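Long-range contact in aldo-keto reductase 1 (Coptotermes gestroi, PDB 5KET), which binds NADP and probably acts as an oxidoreductase that reduces carbonyl substrates, as other members of the aldo-keto reductase family do: residues 240-246 and 316-321. Numbering follows the deposited sequence.
Sequences PESAKFD and AGRRFR
In this TIM-barrel reductase two loops meet beside the NADP cofactor: residues 240-246, between helix 228-234 and helix 251-260, and the irregular run of residues 316-321 ahead of helix 326-329. No strand pairing joins them; their backbones come nearest at Ala243 and Arg319, CA to CA 5.2 Å, and the contact buries 319 Å². Pro240 starts the first loop in an extended conformation and lays its ring on the second backbone, CG 3.7 Å from Arg319 O. From Glu241 to Ala243 the chain takes helical angles, in two overlapping turns with i to i+3 hydrogen bonds: Ala243 N to Pro240 O (3.2 Å) and Lys244 N to Glu241 O (3.0 Å). Ser242 points toward the partner with a p rotamer, its CB 3.7 Å from the O of Gly317, which follows a cis peptide bond and has positive phi. Ala243 CA lies over one face of the Arg319 guanidinium, 3.4 Å from NH1, with Ser242 O over the same face; Arg319 sets out sideways (chi1 m at -35°, chi2 between wells at 145°, chi3 t) and its end comes nearer to 240-246. Phe245 CB is 3.8 Å from Arg319 NH2, though its ring leads away. Glu196 accepts hydrogen bonds from the backbone N of Arg319 and Phe320. Phe320, centre of an inverse gamma turn, points away and touches NADP, so 240-246 packs against a cofactor-contacting segment. Ser242 OG gives Arg318 O a very short hydrogen bond across the loops (2.3 Å); within 316-321 that carbonyl also takes a weak one from Arg321 NH1 (2.7 Å).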
ATOM      1  N   PRO A 240     -13.127  13.219   6.173  1.00 41.32           N
ATOM      2  CA  PRO A 240     -13.643  13.706   4.883  1.00 40.31           C
ATOM      3  C   PRO A 240     -15.026  13.151   4.608  1.00 47.26           C
ATOM      4  O   PRO A 240     -15.446  12.142   5.173  1.00 57.42           O
ATOM      5  CB  PRO A 240     -12.641  13.182   3.848  1.00 37.30           C
ATOM      6  CG  PRO A 240     -11.559  12.528   4.593  1.00 37.47           C
ATOM      7  CD  PRO A 240     -11.823  12.563   6.054  1.00 38.85           C
ATOM      8  N   GLU A 241     -15.744  13.819   3.707  1.00 47.30           N
ATOM      9  CA  GLU A 241     -17.060  13.316   3.361  1.00 53.59           C
ATOM     10  C   GLU A 241     -16.990  12.076   2.484  1.00 50.27           C
ATOM     11  O   GLU A 241     -17.918  11.258   2.519  1.00 52.93           O
ATOM     12  CB  GLU A 241     -17.890  14.418   2.699  1.00 59.31           C
ATOM     13  CG  GLU A 241     -17.976  15.686   3.541  1.00 64.90           C
ATOM     14  CD  GLU A 241     -19.088  15.645   4.588  1.00 69.81           C
ATOM     15  OE1 GLU A 241     -20.149  15.029   4.335  1.00 66.81           O
ATOM     16  OE2 GLU A 241     -18.879  16.217   5.680  1.00 75.11           O
ATOM     17  N   SER A 242     -15.906  11.877   1.728  1.00 46.74           N
ATOM     18  CA  SER A 242     -15.750  10.641   0.974  1.00 44.14           C
ATOM     19  C   SER A 242     -15.571   9.436   1.884  1.00 46.59           C
ATOM     20  O   SER A 242     -15.791   8.301   1.445  1.00 47.68           O
ATOM     21  CB  SER A 242     -14.564  10.745   0.020  1.00 42.04           C
ATOM     22  OG  SER A 242     -13.367  11.004   0.729  1.00 43.29           O
ATOM     23  N   ALA A 243     -15.161   9.654   3.134  1.00 45.95           N
ATOM     24  CA  ALA A 243     -15.062   8.573   4.106  1.00 44.12           C
ATOM     25  C   ALA A 243     -16.420   8.147   4.635  1.00 48.25           C
ATOM     26  O   ALA A 243     -16.500   7.157   5.371  1.00 53.27           O
ATOM     27  CB  ALA A 243     -14.158   8.988   5.270  1.00 42.01           C
ATOM     28  N   LYS A 244     -17.480   8.880   4.287  1.00 47.59           N
ATOM     29  CA  LYS A 244     -18.850   8.541   4.652  1.00 46.97           C
ATOM     30  C   LYS A 244     -19.550   7.723   3.572  1.00 45.24           C
ATOM     31  O   LYS A 244     -20.772   7.830   3.418  1.00 48.19           O
ATOM     32  CB  LYS A 244     -19.644   9.818   4.944  1.00 52.64           C
ATOM     33  CG  LYS A 244     -19.110  10.673   6.093  1.00 54.06           C
ATOM     34  CD  LYS A 244     -19.914  11.966   6.239  1.00 57.42           C
ATOM     35  CE  LYS A 244     -19.692  12.639   7.593  1.00 60.09           C
ATOM     36  NZ  LYS A 244     -18.264  12.980   7.842  1.00 62.03           N
ATOM     37  N   PHE A 245     -18.806   6.925   2.806  1.00 45.10           N
ATOM     38  CA  PHE A 245     -19.362   6.133   1.711  1.00 45.36           C
ATOM     39  C   PHE A 245     -18.844   4.712   1.808  1.00 42.01           C
ATOM     40  O   PHE A 245     -17.641   4.485   1.654  1.00 48.31           O
ATOM     41  CB  PHE A 245     -18.993   6.717   0.352  1.00 49.46           C
ATOM     42  CG  PHE A 245     -19.751   7.942   0.003  1.00 59.22           C
ATOM     43  CD1 PHE A 245     -19.304   9.182   0.416  1.00 64.35           C
ATOM     44  CD2 PHE A 245     -20.921   7.859  -0.730  1.00 66.19           C
ATOM     45  CE1 PHE A 245     -20.003  10.324   0.099  1.00 67.91           C
ATOM     46  CE2 PHE A 245     -21.626   8.996  -1.049  1.00 72.78           C
ATOM     47  CZ  PHE A 245     -21.166  10.234  -0.633  1.00 72.14           C
ATOM     48  N   ASP A 246     -19.743   3.755   2.030  1.00 40.15           N
ATOM     49  CA  ASP A 246     -19.295   2.384   2.222  1.00 40.26           C
ATOM     50  C   ASP A 246     -19.574   1.553   0.973  1.00 44.39           C
ATOM     51  O   ASP A 246     -20.735   1.189   0.717  1.00 46.85           O
ATOM     52  CB  ASP A 246     -19.960   1.768   3.443  1.00 42.34           C
ATOM     53  CG  ASP A 246     -19.217   0.560   3.961  1.00 49.97           C
ATOM     54  OD1 ASP A 246     -18.308   0.062   3.260  1.00 49.32           O
ATOM     55  OD2 ASP A 246     -19.554   0.094   5.074  1.00 57.84           O
ATOM     56  N   ALA A 316     -12.027  12.739  -5.195  1.00 78.04           N
ATOM     57  CA  ALA A 316     -12.828  12.951  -3.992  1.00 78.61           C
ATOM     58  C   ALA A 316     -14.182  12.233  -3.964  1.00 66.60           C
ATOM     59  O   ALA A 316     -15.215  12.895  -3.981  1.00 66.63           O
ATOM     60  CB  ALA A 316     -13.046  14.446  -3.788  1.00 82.72           C
ATOM     61  N   GLY A 317     -14.195  10.900  -3.923  1.00 59.41           N
ATOM     62  CA  GLY A 317     -13.023  10.064  -4.095  1.00 55.24           C
ATOM     63  C   GLY A 317     -12.151   9.709  -2.907  1.00 53.84           C
ATOM     64  O   GLY A 317     -12.403   8.719  -2.218  1.00 54.49           O
ATOM     65  N   ARG A 318     -11.107  10.507  -2.685  1.00 49.61           N
ATOM     66  CA  ARG A 318     -10.080  10.146  -1.720  1.00 47.66           C
ATOM     67  C   ARG A 318     -10.599  10.252  -0.299  1.00 49.14           C
ATOM     68  O   ARG A 318     -11.150  11.280   0.101  1.00 54.95           O
ATOM     69  CB  ARG A 318      -8.860  11.048  -1.859  1.00 48.61           C
ATOM     70  CG  ARG A 318      -8.478  11.332  -3.261  1.00 48.17           C
ATOM     71  CD  ARG A 318      -7.501  12.477  -3.339  1.00 45.75           C
ATOM     72  NE  ARG A 318      -6.830  12.411  -4.618  1.00 46.39           N
ATOM     73  CZ  ARG A 318      -5.952  11.475  -4.932  1.00 44.76           C
ATOM     74  NH1 ARG A 318      -5.597  10.569  -4.030  1.00 46.26           N
ATOM     75  NH2 ARG A 318      -5.403  11.459  -6.134  1.00 44.07           N
ATOM     76  N   ARG A 319     -10.397   9.189   0.471  1.00 43.12           N
ATOM     77  CA  ARG A 319     -10.439   9.289   1.920  1.00 43.42           C
ATOM     78  C   ARG A 319      -9.061   9.446   2.514  1.00 39.38           C
ATOM     79  O   ARG A 319      -8.917  10.073   3.567  1.00 39.98           O
ATOM     80  CB  ARG A 319     -11.066   8.041   2.524  1.00 47.69           C
ATOM     81  CG  ARG A 319     -12.136   7.519   1.669  1.00 45.48           C
ATOM     82  CD  ARG A 319     -12.233   6.002   1.678  1.00 41.61           C
ATOM     83  NE  ARG A 319     -13.604   5.648   1.261  1.00 41.69           N
ATOM     84  CZ  ARG A 319     -14.586   5.345   2.101  1.00 51.63           C
ATOM     85  NH1 ARG A 319     -14.387   5.350   3.416  1.00 60.89           N
ATOM     86  NH2 ARG A 319     -15.770   5.067   1.655  1.00 52.62           N
ATOM     87  N   PHE A 320      -8.053   8.853   1.877  1.00 38.11           N
ATOM     88  CA  PHE A 320      -6.664   9.024   2.299  1.00 41.43           C
ATOM     89  C   PHE A 320      -6.098  10.273   1.626  1.00 48.36           C
ATOM     90  O   PHE A 320      -5.215  10.227   0.766  1.00 52.39           O
ATOM     91  CB  PHE A 320      -5.848   7.781   1.979  1.00 37.79           C
ATOM     92  CG  PHE A 320      -6.245   6.578   2.782  1.00 42.27           C
ATOM     93  CD1 PHE A 320      -7.397   5.860   2.471  1.00 44.16           C
ATOM     94  CD2 PHE A 320      -5.471   6.169   3.855  1.00 40.15           C
ATOM     95  CE1 PHE A 320      -7.761   4.758   3.221  1.00 45.68           C
ATOM     96  CE2 PHE A 320      -5.824   5.075   4.599  1.00 41.21           C
ATOM     97  CZ  PHE A 320      -6.970   4.362   4.283  1.00 45.08           C
ATOM     98  N   ARG A 321      -6.664  11.412   2.018  1.00 48.22           N
ATOM     99  CA  ARG A 321      -6.161  12.684   1.545  1.00 44.93           C
ATOM    100  C   ARG A 321      -4.901  13.056   2.311  1.00 46.48           C
ATOM    101  O   ARG A 321      -4.535  12.430   3.310  1.00 43.90           O
ATOM    102  CB  ARG A 321      -7.213  13.784   1.699  1.00 47.14           C
ATOM    103  CG  ARG A 321      -8.604  13.378   1.279  1.00 50.53           C
ATOM    104  CD  ARG A 321      -9.517  14.586   1.137  1.00 59.38           C
ATOM    105  NE  ARG A 321      -9.454  15.162  -0.205  1.00 68.19           N
ATOM    106  CZ  ARG A 321     -10.198  14.753  -1.235  1.00 70.97           C
ATOM    107  NH1 ARG A 321     -11.068  13.755  -1.082  1.00 68.31           N
ATOM    108  NH2 ARG A 321     -10.069  15.340  -2.422  1.00 71.53           N
TER